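Glycoside hydrolase, family 11\:clostridium cellulosome enzyme, dockerin type i\:polysaccharide (Clostridium thermocellum, PDB 2C79) probably removes acetyl groups from acetylated xylan as a metal-dependent acetyl xylan esterase of the polysaccharide deacetylase (NodB homology) family. Local coordinates at residues Leu6-Phe11 against Gly149-Leu154; Thr10-Pro15 against Thr35-Gly40; Gly62-Ser67 against Phe100-Asn105. All coordinates share one frame; numbering follows the deposited sequence. Where two conformers were deposited one is given.

Contact 1: Leu6-Phe11 against Gly149-Leu154; sequences LVALTF and GTIILL
Gly149 opens the pairing with Leu6: its N-H reaches Leu6 O at 2.7 Å, and the two segments run parallel, their strand axes 4.8 Å apart at the closest. Thr150 follows, its O taking the N-H of Ala8 in the plane of the carbonyl, while its CB lies alongside Val7 CG1 at 4.0 Å; the hydroxyl is turned to the backbone N of Arg147. Ile151 stands on the face shared with Ala8 and Thr10, and its CG2 meets Thr10 CG2 at 3.9 Å. At Ile152 the bonding doubles. Its N-H goes to Ala8 O at 2.8 Å, and its O is gripped by both Thr10 N and Thr10 OG1, the latter at 2.6 Å from Ile152 O and lying above the carbonyl plane. Thr10 OG1 can sit there because it is placed between its own backbone N and carbonyl carbon (chi1 73°). Leu154 gives its N-H to Thr10 O and, on the opposite face, meets two side chains: its CD1 touches Leu9 CD1 at 3.6 Å, and its CB approaches the Phe11 ring obliquely, 3.8 Å from Phe11 CD1. The pairing is buried in the protein; strand 6-12 is also bonded to 35-38 and 181-182, helix 164-177 packs on Leu9 and Phe11, and helix 185-192 packs on Ile151 from the other face.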
ATOM      1  N   LEU A   6       3.389 -10.636  12.835  1.00 12.34           N
ATOM      2  CA  LEU A   6       3.480  -9.360  12.135  1.00 10.88           C
ATOM      3  C   LEU A   6       2.438  -9.269  11.028  1.00  9.83           C
ATOM      4  O   LEU A   6       2.154 -10.256  10.349  1.00 12.03           O
ATOM      5  CB  LEU A   6       4.880  -9.174  11.548  1.00 10.50           C
ATOM      6  CG  LEU A   6       6.049  -9.334  12.522  1.00 12.00           C
ATOM      7  CD1 LEU A   6       7.376  -9.206  11.792  1.00 14.13           C
ATOM      8  CD2 LEU A   6       5.950  -8.317  13.649  1.00 13.03           C
ATOM      9  N   VAL A   7       1.898  -8.072  10.806  0.50  8.66           N
ATOM     10  CA  VAL A   7       1.120  -7.760   9.582  0.50  8.12           C
ATOM     11  C   VAL A   7       1.573  -6.444   9.029  0.50  7.22           C
ATOM     12  O   VAL A   7       2.159  -5.623   9.757  0.50  7.81           O
ATOM     13  CB  VAL A   7      -0.430  -7.649   9.808  0.50  8.29           C
ATOM     14  CG1 VAL A   7      -1.121  -9.022   9.727  0.50  9.03           C
ATOM     15  CG2 VAL A   7      -0.746  -6.900  11.103  0.50  6.40           C
ATOM     16  N   ALA A   8       1.307  -6.257   7.738  1.00  8.40           N
ATOM     17  CA  ALA A   8       1.602  -4.969   7.066  1.00  7.31           C
ATOM     18  C   ALA A   8       0.289  -4.366   6.541  1.00  7.54           C
ATOM     19  O   ALA A   8      -0.286  -4.905   5.614  1.00  8.02           O
ATOM     20  CB  ALA A   8       2.566  -5.140   5.919  1.00  8.02           C
ATOM     21  N   LEU A   9      -0.132  -3.251   7.120  0.50  7.77           N
ATOM     22  CA  LEU A   9      -1.301  -2.531   6.677  0.50  7.55           C
ATOM     23  C   LEU A   9      -0.852  -1.635   5.504  0.50  6.71           C
ATOM     24  O   LEU A   9       0.045  -0.804   5.687  0.50  5.03           O
ATOM     25  CB  LEU A   9      -1.762  -1.701   7.860  0.50  8.64           C
ATOM     26  CG  LEU A   9      -3.022  -0.887   7.804  0.50  9.47           C
ATOM     27  CD1 LEU A   9      -4.222  -1.757   7.424  0.50  9.77           C
ATOM     28  CD2 LEU A   9      -3.255  -0.221   9.157  0.50  9.00           C
ATOM     29  N   THR A  10      -1.456  -1.804   4.316  1.00  5.97           N
ATOM     30  CA  THR A  10      -1.077  -1.053   3.122  1.00  6.23           C
ATOM     31  C   THR A  10      -2.294  -0.373   2.496  1.00  5.62           C
ATOM     32  O   THR A  10      -3.415  -0.875   2.618  1.00  6.69           O
ATOM     33  CB  THR A  10      -0.344  -1.952   2.080  1.00  7.41           C
ATOM     34  OG1 THR A  10      -1.269  -2.826   1.453  1.00  7.12           O
ATOM     35  CG2 THR A  10       0.807  -2.766   2.746  1.00  9.29           C
ATOM     36  N   PHE A  11      -2.063   0.763   1.847  1.00  4.87           N
ATOM     37  CA  PHE A  11      -3.182   1.582   1.356  1.00  5.19           C
ATOM     38  C   PHE A  11      -2.899   2.015  -0.079  1.00  5.16           C
ATOM     39  O   PHE A  11      -1.862   2.644  -0.362  1.00  6.32           O
ATOM     40  CB  PHE A  11      -3.300   2.854   2.223  1.00  4.99           C
ATOM     41  CG  PHE A  11      -3.707   2.552   3.641  1.00  4.79           C
ATOM     42  CD1 PHE A  11      -5.064   2.290   3.955  1.00  5.99           C
ATOM     43  CD2 PHE A  11      -2.748   2.438   4.648  1.00  5.82           C
ATOM     44  CE1 PHE A  11      -5.427   1.975   5.263  1.00  5.57           C
ATOM     45  CE2 PHE A  11      -3.138   2.128   5.974  1.00  6.83           C
ATOM     46  CZ  PHE A  11      -4.473   1.885   6.271  1.00  6.35           C
ATOM     47  N   GLY A 149       2.376 -12.604   8.984  1.00  9.80           N
ATOM     48  CA  GLY A 149       3.023 -12.322   7.691  1.00  9.53           C
ATOM     49  C   GLY A 149       2.070 -11.738   6.620  1.00  9.61           C
ATOM     50  O   GLY A 149       2.503 -11.408   5.524  1.00  9.95           O
ATOM     51  N   THR A 150       0.773 -11.629   6.925  1.00  9.36           N
ATOM     52  CA  THR A 150      -0.156 -11.117   5.908  1.00  8.49           C
ATOM     53  C   THR A 150       0.155  -9.669   5.531  1.00  7.03           C
ATOM     54  O   THR A 150       0.349  -8.829   6.431  1.00  8.19           O
ATOM     55  CB  THR A 150      -1.591 -11.185   6.414  1.00  7.65           C
ATOM     56  OG1 THR A 150      -1.931 -12.568   6.587  1.00 10.55           O
ATOM     57  CG2 THR A 150      -2.609 -10.492   5.478  1.00 10.18           C
ATOM     58  N   ILE A 151       0.071  -9.378   4.214  1.00  6.73           N
ATOM     59  CA  ILE A 151       0.012  -8.022   3.703  1.00  6.03           C
ATOM     60  C   ILE A 151      -1.462  -7.724   3.496  1.00  7.07           C
ATOM     61  O   ILE A 151      -2.153  -8.480   2.792  1.00  7.54           O
ATOM     62  CB  ILE A 151       0.785  -7.919   2.384  1.00  6.60           C
ATOM     63  CG1 ILE A 151       2.279  -8.185   2.652  1.00  6.67           C
ATOM     64  CG2 ILE A 151       0.575  -6.520   1.718  1.00  7.16           C
ATOM     65  CD1 ILE A 151       3.092  -8.321   1.356  1.00 10.21           C
ATOM     66  N   ILE A 152      -1.923  -6.663   4.134  1.00  6.08           N
ATOM     67  CA  ILE A 152      -3.323  -6.261   4.038  1.00  6.18           C
ATOM     68  C   ILE A 152      -3.492  -5.161   3.007  1.00  5.71           C
ATOM     69  O   ILE A 152      -2.851  -4.113   3.137  1.00  6.72           O
ATOM     70  CB  ILE A 152      -3.853  -5.705   5.387  1.00  7.35           C
ATOM     71  CG1 ILE A 152      -3.658  -6.730   6.545  1.00  8.18           C
ATOM     72  CG2 ILE A 152      -5.313  -5.225   5.233  1.00  8.65           C
ATOM     73  CD1 ILE A 152      -3.684  -6.076   7.949  1.00  9.92           C
ATOM     74  N   LEU A 153      -4.339  -5.383   1.999  1.00  6.79           N
ATOM     75  CA  LEU A 153      -4.548  -4.398   0.925  1.00  5.98           C
ATOM     76  C   LEU A 153      -5.863  -3.640   1.211  1.00  6.52           C
ATOM     77  O   LEU A 153      -6.967  -4.216   1.092  1.00  7.88           O
ATOM     78  CB  LEU A 153      -4.625  -5.125  -0.421  1.00  7.34           C
ATOM     79  CG  LEU A 153      -4.644  -4.214  -1.691  1.00  7.72           C
ATOM     80  CD1 LEU A 153      -4.521  -5.097  -2.941  1.00 10.04           C
ATOM     81  CD2 LEU A 153      -5.898  -3.372  -1.848  1.00  8.27           C
ATOM     82  N   LEU A 154      -5.720  -2.371   1.623  1.00  6.02           N
ATOM     83  CA  LEU A 154      -6.848  -1.469   1.740  1.00  5.69           C
ATOM     84  C   LEU A 154      -6.644  -0.273   0.801  1.00  5.64           C
ATOM     85  O   LEU A 154      -5.603  -0.168   0.135  1.00  5.72           O
ATOM     86  CB  LEU A 154      -6.964  -0.967   3.222  1.00  6.51           C
ATOM     87  CG  LEU A 154      -7.373  -2.092   4.170  1.00  6.98           C
ATOM     88  CD1 LEU A 154      -7.276  -1.545   5.614  1.00  8.33           C
ATOM     89  CD2 LEU A 154      -8.823  -2.545   3.915  1.00 10.24           C
TER

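Contact 2: Thr10-Pro15 against Thr35-Gly40; sequences TFDDGP and TFMVVG. With CO (cobalt (II) ion), chain B.
Strands 10-12 and 35-38 run parallel at 20°, tied by Phe11 N to Thr35 O and Met37 N to Phe11 O (2.8 Å), then by a weak bond from Asp13 N to Met37 O and, past the corner at Asp13, by Val39 N to Gly14 O at 2.9 Å. Phe11 and Phe36 lie side by side on one face, their rings nearly parallel (24°) but slid apart: Phe11 CB sits 3.7 Å from Phe36 CD2, and Phe11 CD2 rides over the rim of the Phe36 ring. Pro15, which follows a cis peptide bond, crosses Val38 with its CD 4.0 Å from Val38 CB. On the other face Asp12 runs alongside Met37, its OD1 3.1 Å from Met37 CB; that oxygen also forms a salt bridge with Arg102, while OD2 accepts a hydrogen bond from a water on the metal. Asp13 turns away from strand 35-38, and its OD1 binds the cobalt at 2.3 Å, OD2 holding a second metal-bound water at 2.9 Å. The first strand of the beta-alpha-beta unit 6-12, 17-30, 35-38 thus leads into the metal site, with paired aspartates at its C-terminal end, as is characteristic of NodB-type deacetylases.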
ATOM      1  N   THR A  10      -1.456  -1.804   4.316  1.00  5.97           N
ATOM      2  CA  THR A  10      -1.077  -1.053   3.122  1.00  6.23           C
ATOM      3  C   THR A  10      -2.294  -0.373   2.496  1.00  5.62           C
ATOM      4  O   THR A  10      -3.415  -0.875   2.618  1.00  6.69           O
ATOM      5  CB  THR A  10      -0.344  -1.952   2.080  1.00  7.41           C
ATOM      6  OG1 THR A  10      -1.269  -2.826   1.453  1.00  7.12           O
ATOM      7  CG2 THR A  10       0.807  -2.766   2.746  1.00  9.29           C
ATOM      8  N   PHE A  11      -2.063   0.763   1.847  1.00  4.87           N
ATOM      9  CA  PHE A  11      -3.182   1.582   1.356  1.00  5.19           C
ATOM     10  C   PHE A  11      -2.899   2.015  -0.079  1.00  5.16           C
ATOM     11  O   PHE A  11      -1.862   2.644  -0.362  1.00  6.32           O
ATOM     12  CB  PHE A  11      -3.300   2.854   2.223  1.00  4.99           C
ATOM     13  CG  PHE A  11      -3.707   2.552   3.641  1.00  4.79           C
ATOM     14  CD1 PHE A  11      -5.064   2.290   3.955  1.00  5.99           C
ATOM     15  CD2 PHE A  11      -2.748   2.438   4.648  1.00  5.82           C
ATOM     16  CE1 PHE A  11      -5.427   1.975   5.263  1.00  5.57           C
ATOM     17  CE2 PHE A  11      -3.138   2.128   5.974  1.00  6.83           C
ATOM     18  CZ  PHE A  11      -4.473   1.885   6.271  1.00  6.35           C
ATOM     19  N   ASP A  12      -3.820   1.695  -0.983  1.00  4.85           N
ATOM     20  CA  ASP A  12      -3.705   2.111  -2.377  1.00  5.59           C
ATOM     21  C   ASP A  12      -4.452   3.417  -2.641  1.00  5.31           C
ATOM     22  O   ASP A  12      -5.400   3.754  -1.933  1.00  6.34           O
ATOM     23  CB  ASP A  12      -4.224   1.013  -3.309  1.00  5.92           C
ATOM     24  CG  ASP A  12      -3.284  -0.174  -3.388  1.00  8.17           C
ATOM     25  OD1 ASP A  12      -2.168  -0.089  -2.834  1.00  9.57           O
ATOM     26  OD2 ASP A  12      -3.661  -1.191  -4.007  1.00  8.91           O
ATOM     27  N   ASP A  13      -4.016   4.146  -3.664  1.00  5.11           N
ATOM     28  CA  ASP A  13      -4.929   4.897  -4.520  1.00  5.48           C
ATOM     29  C   ASP A  13      -4.883   6.391  -4.204  1.00  6.11           C
ATOM     30  O   ASP A  13      -5.702   7.167  -4.696  1.00  7.44           O
ATOM     31  CB  ASP A  13      -6.357   4.369  -4.378  1.00  5.52           C
ATOM     32  CG  ASP A  13      -6.713   3.358  -5.451  1.00  6.72           C
ATOM     33  OD1 ASP A  13      -5.794   2.686  -5.964  1.00  6.31           O
ATOM     34  OD2 ASP A  13      -7.911   3.235  -5.782  1.00  8.92           O
ATOM     35  N   GLY A  14      -3.917   6.779  -3.380  1.00  5.36           N
ATOM     36  CA  GLY A  14      -3.702   8.169  -3.036  1.00  6.12           C
ATOM     37  C   GLY A  14      -2.405   8.697  -3.614  1.00  5.07           C
ATOM     38  O   GLY A  14      -1.793   8.049  -4.474  1.00  5.93           O
ATOM     39  N   PRO A  15      -1.960   9.867  -3.156  1.00  5.72           N
ATOM     40  CA  PRO A  15      -2.486  10.616  -2.009  1.00  5.88           C
ATOM     41  C   PRO A  15      -3.659  11.498  -2.354  1.00  5.76           C
ATOM     42  O   PRO A  15      -3.735  12.065  -3.466  1.00  7.00           O
ATOM     43  CB  PRO A  15      -1.295  11.503  -1.615  1.00  6.89           C
ATOM     44  CG  PRO A  15      -0.589  11.793  -2.945  1.00  7.66           C
ATOM     45  CD  PRO A  15      -0.685  10.420  -3.661  1.00  6.66           C
ATOM     46  N   THR A  35       2.132   1.327   5.010  1.00  5.63           N
ATOM     47  CA  THR A  35       2.743   1.604   3.682  1.00  5.41           C
ATOM     48  C   THR A  35       1.673   2.126   2.736  1.00  4.59           C
ATOM     49  O   THR A  35       0.593   1.561   2.693  1.00  6.47           O
ATOM     50  CB  THR A  35       3.383   0.318   3.103  1.00  6.00           C
ATOM     51  OG1 THR A  35       4.285  -0.210   4.096  1.00  6.65           O
ATOM     52  CG2 THR A  35       4.159   0.616   1.802  1.00  7.47           C
ATOM     53  N   PHE A  36       2.013   3.204   2.022  1.00  4.72           N
ATOM     54  CA  PHE A  36       1.093   3.821   1.054  1.00  5.15           C
ATOM     55  C   PHE A  36       1.614   3.569  -0.357  1.00  5.13           C
ATOM     56  O   PHE A  36       2.771   3.942  -0.663  1.00  5.84           O
ATOM     57  CB  PHE A  36       0.975   5.318   1.315  1.00  4.70           C
ATOM     58  CG  PHE A  36       0.251   5.614   2.605  1.00  4.58           C
ATOM     59  CD1 PHE A  36       0.954   5.604   3.821  1.00  6.28           C
ATOM     60  CD2 PHE A  36      -1.123   5.842   2.632  1.00  6.49           C
ATOM     61  CE1 PHE A  36       0.290   5.840   5.012  1.00  7.09           C
ATOM     62  CE2 PHE A  36      -1.763   6.092   3.828  1.00  5.79           C
ATOM     63  CZ  PHE A  36      -1.082   6.044   5.015  1.00  6.66           C
ATOM     64  N   MET A  37       0.781   2.915  -1.188  1.00  4.81           N
ATOM     65  CA  MET A  37       1.175   2.595  -2.597  1.00  5.51           C
ATOM     66  C   MET A  37       0.522   3.687  -3.423  1.00  4.98           C
ATOM     67  O   MET A  37      -0.707   3.730  -3.573  1.00  5.29           O
ATOM     68  CB  MET A  37       0.690   1.201  -3.027  1.00  5.58           C
ATOM     69  CG  MET A  37       1.083   0.086  -2.022  1.00  6.86           C
ATOM     70  SD  MET A  37       2.882  -0.083  -1.719  1.00  8.29           S
ATOM     71  CE  MET A  37       3.393  -0.871  -3.250  1.00  9.50           C
ATOM     72  N   VAL A  38       1.326   4.663  -3.844  1.00  5.15           N
ATOM     73  CA  VAL A  38       0.781   5.941  -4.384  1.00  4.78           C
ATOM     74  C   VAL A  38       0.770   5.967  -5.909  1.00  5.45           C
ATOM     75  O   VAL A  38       1.539   5.259  -6.581  1.00  5.76           O
ATOM     76  CB  VAL A  38       1.540   7.148  -3.813  1.00  5.41           C
ATOM     77  CG1 VAL A  38       1.473   7.225  -2.260  1.00  7.59           C
ATOM     78  CG2 VAL A  38       2.987   7.151  -4.281  1.00  8.77           C
ATOM     79  N   VAL A  39      -0.121   6.802  -6.428  1.00  5.15           N
ATOM     80  CA  VAL A  39      -0.359   6.899  -7.877  1.00  5.30           C
ATOM     81  C   VAL A  39       0.303   8.207  -8.323  1.00  4.60           C
ATOM     82  O   VAL A  39       0.029   9.294  -7.779  1.00  6.26           O
ATOM     83  CB  VAL A  39      -1.868   6.855  -8.160  1.00  4.61           C
ATOM     84  CG1 VAL A  39      -2.143   7.133  -9.621  1.00  7.45           C
ATOM     85  CG2 VAL A  39      -2.384   5.491  -7.757  1.00  7.01           C
ATOM     86  N   GLY A  40       1.230   8.101  -9.290  1.00  5.91           N
ATOM     87  CA  GLY A  40       2.068   9.256  -9.643  1.00  5.99           C
ATOM     88  C   GLY A  40       1.303  10.510 -10.038  1.00  6.06           C
ATOM     89  O   GLY A  40       1.676  11.647  -9.683  1.00  7.97           O
TER
HETATM   90 CO    CO B1685      -5.583   0.757  -7.205  1.00  7.24          CO
HETATM   91  O   HOH W   1      -5.966  -0.466  -5.565  1.00  9.07           O
HETATM   92  O   HOH W   2      -7.673   0.904  -7.525  1.00  9.97           O
HETATM   93  O   HOH W   3      -5.485   1.625  -9.094  1.00  9.78           O
HETATM   94  O   HOH W   4      -5.636  -1.247  -8.220  1.00 10.19           O

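Contact 3: Gly62-Ser67 against Phe100-Asn105; sequences GNHSWS and FFRPPN. With CO (cobalt (II) ion), chain B.
The metal site of the esterase includes the imidazole of His64, held between the cobalt, 2.2 Å from His64 NE2, and the backbone of Arg102. On the far side of the ring His64 ND1 donates to Arg102 O at 2.7 Å; the oxygen lies close to the ring plane, although the donor stands above the carbonyl plane. With its CG anti to the backbone N (chi1 -166°), the histidine swings its ring to this carbonyl, and the bond fixes the ring's rotation, leaves NE2 to the metal and would probably make that nitrogen a stronger ligand. The aliphatic part of Arg102 packs beside the ring, CG 3.7 Å from His64 ND1, while its guanidinium group forms a salt bridge with Asp12. This second-shell carbonyl belongs to the chain leaving strand 100-101, which in this NodB-type fold meets the end of strand 60-63 through a single bridge: Asn63 N bonds to Phe100 O and Arg102 N to Asn63 O at 2.9 Å. Asn63 O also lies 3.3 Å from Phe101 CD1. Asn63 OD1 accepts from Ser65 N in an Asx turn, and Asn63 ND2 is held by Asn87 and Ile83. Ser65, which closes the turn, packs its CB against Pro104 CG at 3.6 Å.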
ATOM      1  N   GLY A  62       5.297   3.166  -1.453  1.00  5.48           N
ATOM      2  CA  GLY A  62       5.575   2.308  -2.597  1.00  5.90           C
ATOM      3  C   GLY A  62       4.895   2.843  -3.847  1.00  4.90           C
ATOM      4  O   GLY A  62       4.246   3.911  -3.833  1.00  5.58           O
ATOM      5  N   ASN A  63       5.047   2.111  -4.955  1.00  5.00           N
ATOM      6  CA  ASN A  63       4.664   2.612  -6.286  1.00  4.57           C
ATOM      7  C   ASN A  63       3.391   1.864  -6.763  1.00  5.18           C
ATOM      8  O   ASN A  63       3.397   0.614  -6.773  1.00  6.80           O
ATOM      9  CB  ASN A  63       5.846   2.299  -7.221  1.00  5.79           C
ATOM     10  CG  ASN A  63       5.750   2.945  -8.598  1.00  5.92           C
ATOM     11  OD1 ASN A  63       4.711   2.883  -9.259  1.00  8.04           O
ATOM     12  ND2 ASN A  63       6.863   3.543  -9.068  1.00  7.30           N
ATOM     13  N   HIS A  64       2.324   2.616  -7.084  1.00  4.81           N
ATOM     14  CA  HIS A  64       1.092   2.007  -7.629  1.00  4.82           C
ATOM     15  C   HIS A  64       0.862   2.503  -9.062  1.00  5.42           C
ATOM     16  O   HIS A  64      -0.279   2.553  -9.540  1.00  6.44           O
ATOM     17  CB  HIS A  64      -0.111   2.308  -6.705  1.00  5.61           C
ATOM     18  CG  HIS A  64      -1.352   1.496  -6.961  1.00  5.87           C
ATOM     19  ND1 HIS A  64      -1.344   0.142  -7.288  1.00  6.69           N
ATOM     20  CD2 HIS A  64      -2.664   1.829  -6.797  1.00  7.29           C
ATOM     21  CE1 HIS A  64      -2.604  -0.296  -7.366  1.00  6.18           C
ATOM     22  NE2 HIS A  64      -3.425   0.706  -7.069  1.00  6.11           N
ATOM     23  N   SER A  65       1.943   2.879  -9.742  1.00  4.75           N
ATOM     24  CA  SER A  65       1.877   3.275 -11.150  1.00  5.27           C
ATOM     25  C   SER A  65       1.547   4.759 -11.307  1.00  4.82           C
ATOM     26  O   SER A  65       1.118   5.406 -10.352  1.00  5.50           O
ATOM     27  CB  SER A  65       0.849   2.424 -11.898  1.00  6.84           C
ATOM     28  OG  SER A  65      -0.328   3.164 -12.165  1.00  6.89           O
ATOM     29  N   TRP A  66       1.745   5.298 -12.510  1.00  5.51           N
ATOM     30  CA  TRP A  66       1.399   6.694 -12.768  1.00  5.73           C
ATOM     31  C   TRP A  66      -0.101   6.959 -12.714  1.00  5.71           C
ATOM     32  O   TRP A  66      -0.536   8.077 -12.399  1.00  6.21           O
ATOM     33  CB  TRP A  66       1.929   7.097 -14.147  1.00  6.31           C
ATOM     34  CG  TRP A  66       1.737   8.564 -14.443  1.00  6.77           C
ATOM     35  CD1 TRP A  66       0.830   9.124 -15.290  1.00  8.27           C
ATOM     36  CD2 TRP A  66       2.428   9.659 -13.811  1.00  7.75           C
ATOM     37  NE1 TRP A  66       0.961  10.485 -15.290  1.00  9.59           N
ATOM     38  CE2 TRP A  66       1.910  10.855 -14.367  1.00  8.13           C
ATOM     39  CE3 TRP A  66       3.474   9.741 -12.869  1.00  8.31           C
ATOM     40  CZ2 TRP A  66       2.376  12.127 -13.974  1.00 10.29           C
ATOM     41  CZ3 TRP A  66       3.907  11.010 -12.452  1.00 10.39           C
ATOM     42  CH2 TRP A  66       3.349  12.182 -13.011  1.00 11.89           C
ATOM     43  N   SER A  67      -0.904   5.931 -13.017  1.00  6.63           N
ATOM     44  CA  SER A  67      -2.341   6.141 -13.172  1.00  6.65           C
ATOM     45  C   SER A  67      -3.136   4.933 -12.671  1.00  6.19           C
ATOM     46  O   SER A  67      -2.648   4.210 -11.758  1.00  7.28           O
ATOM     47  CB  SER A  67      -2.716   6.505 -14.630  1.00  8.23           C
ATOM     48  OG  SER A  67      -4.076   7.018 -14.683  1.00  9.61           O
ATOM     49  N   PHE A 100       8.948  -1.277  -3.438  1.00  8.00           N
ATOM     50  CA  PHE A 100       7.796  -2.141  -3.713  1.00  6.68           C
ATOM     51  C   PHE A 100       6.866  -1.542  -4.720  1.00  6.51           C
ATOM     52  O   PHE A 100       6.710  -0.318  -4.761  1.00  7.55           O
ATOM     53  CB  PHE A 100       6.998  -2.377  -2.407  1.00  6.92           C
ATOM     54  CG  PHE A 100       7.807  -3.137  -1.367  1.00  6.84           C
ATOM     55  CD1 PHE A 100       7.915  -4.522  -1.426  1.00  8.79           C
ATOM     56  CD2 PHE A 100       8.535  -2.465  -0.387  1.00  8.42           C
ATOM     57  CE1 PHE A 100       8.664  -5.210  -0.494  1.00  9.55           C
ATOM     58  CE2 PHE A 100       9.308  -3.155   0.555  1.00  7.91           C
ATOM     59  CZ  PHE A 100       9.360  -4.529   0.486  1.00  9.05           C
ATOM     60  N   PHE A 101       6.220  -2.433  -5.481  1.00  6.03           N
ATOM     61  CA  PHE A 101       5.259  -2.063  -6.549  1.00  6.39           C
ATOM     62  C   PHE A 101       3.977  -2.878  -6.333  1.00  6.75           C
ATOM     63  O   PHE A 101       4.054  -4.088  -6.093  1.00  7.19           O
ATOM     64  CB  PHE A 101       5.868  -2.441  -7.914  1.00  6.47           C
ATOM     65  CG  PHE A 101       4.895  -2.308  -9.093  1.00  6.83           C
ATOM     66  CD1 PHE A 101       4.298  -1.100  -9.402  1.00  6.15           C
ATOM     67  CD2 PHE A 101       4.644  -3.420  -9.926  1.00  8.06           C
ATOM     68  CE1 PHE A 101       3.445  -0.995 -10.506  1.00  8.72           C
ATOM     69  CE2 PHE A 101       3.797  -3.327 -11.045  1.00  7.97           C
ATOM     70  CZ  PHE A 101       3.208  -2.117 -11.331  1.00  7.88           C
ATOM     71  N   ARG A 102       2.820  -2.223  -6.406  1.00  6.04           N
ATOM     72  CA  ARG A 102       1.549  -2.930  -6.446  0.50  6.56           C
ATOM     73  C   ARG A 102       0.929  -2.747  -7.813  1.00  6.71           C
ATOM     74  O   ARG A 102       0.564  -1.613  -8.182  1.00  7.29           O
ATOM     75  CB  ARG A 102       0.565  -2.402  -5.406  0.50  6.39           C
ATOM     76  CG  ARG A 102      -0.803  -3.073  -5.557  0.50  7.41           C
ATOM     77  CD  ARG A 102      -1.568  -3.081  -4.256  0.50 10.15           C
ATOM     78  NE  ARG A 102      -0.931  -3.903  -3.209  0.50  9.85           N
ATOM     79  CZ  ARG A 102      -0.955  -3.602  -1.908  0.50  9.97           C
ATOM     80  NH1 ARG A 102      -1.546  -2.491  -1.480  0.50  9.40           N
ATOM     81  NH2 ARG A 102      -0.366  -4.397  -1.031  0.50  8.95           N
ATOM     82  N   PRO A 103       0.783  -3.851  -8.584  1.00  7.15           N
ATOM     83  CA  PRO A 103       0.218  -3.660  -9.942  1.00  8.65           C
ATOM     84  C   PRO A 103      -1.203  -3.150  -9.879  1.00  8.30           C
ATOM     85  O   PRO A 103      -2.012  -3.642  -9.077  1.00  8.62           O
ATOM     86  CB  PRO A 103       0.206  -5.083 -10.542  1.00  8.34           C
ATOM     87  CG  PRO A 103       1.134  -5.890  -9.658  1.00 12.42           C
ATOM     88  CD  PRO A 103       1.238  -5.233  -8.298  1.00  8.31           C
ATOM     89  N   PRO A 104      -1.540  -2.166 -10.734  1.00  8.61           N
ATOM     90  CA  PRO A 104      -2.958  -1.788 -10.840  1.00  8.90           C
ATOM     91  C   PRO A 104      -3.857  -3.009 -11.110  1.00  8.78           C
ATOM     92  O   PRO A 104      -3.563  -3.871 -11.983  1.00  9.15           O
ATOM     93  CB  PRO A 104      -2.969  -0.791 -12.037  1.00  9.31           C
ATOM     94  CG  PRO A 104      -1.561  -0.186 -11.968  1.00  9.25           C
ATOM     95  CD  PRO A 104      -0.665  -1.347 -11.580  1.00  9.92           C
ATOM     96  N   ASN A 105      -4.927  -3.099 -10.334  1.00  8.98           N
ATOM     97  CA  ASN A 105      -5.906  -4.209 -10.433  1.00 10.27           C
ATOM     98  C   ASN A 105      -5.311  -5.580 -10.090  1.00 11.24           C
ATOM     99  O   ASN A 105      -5.959  -6.593 -10.336  1.00 11.72           O
ATOM    100  CB  ASN A 105      -6.557  -4.299 -11.851  1.00 10.72           C
ATOM    101  CG  ASN A 105      -7.197  -2.995 -12.320  1.00 13.48           C
ATOM    102  OD1 ASN A 105      -7.310  -2.766 -13.536  1.00 21.10           O
ATOM    103  ND2 ASN A 105      -7.668  -2.181 -11.398  1.00 11.23           N
TER
HETATM  104 CO    CO B1685      -5.583   0.757  -7.205  1.00  7.24          CO
HETATM  105  O   HOH W   4      -5.636  -1.247  -8.220  1.00 10.19           O
HETATM  106  O   HOH W   2      -7.673   0.904  -7.525  1.00  9.97           O
HETATM  107  O   HOH W   3      -5.485   1.625  -9.094  1.00  9.78           O
HETATM  108  O   HOH W   1      -5.966  -0.466  -5.565  1.00  9.07           O

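Contacts 1 and 2 share Thr10 and Phe11, so strand 6-12 is paired with 151-155 on one flank and 35-38 on the other, the centres of the two contacts about 13 Å apart. Strand 35-38 in turn neighbours 60-63, which leads into one side of contact 3; the centres of contacts 2 and 3 are about 8 Å apart, those of contacts 1 and 3 about 15 Å. Along the chain contact 2 starts from the same strand as contact 1 and closes before contact 3 opens, and contact 3 falls wholly between the two segments of contact 1. Arg102 links all three through Thr10 and Asp12. Asp13 and His64, from contacts 2 and 3, bind the same cobalt, so residues far apart in sequence meet at one end of the sheet.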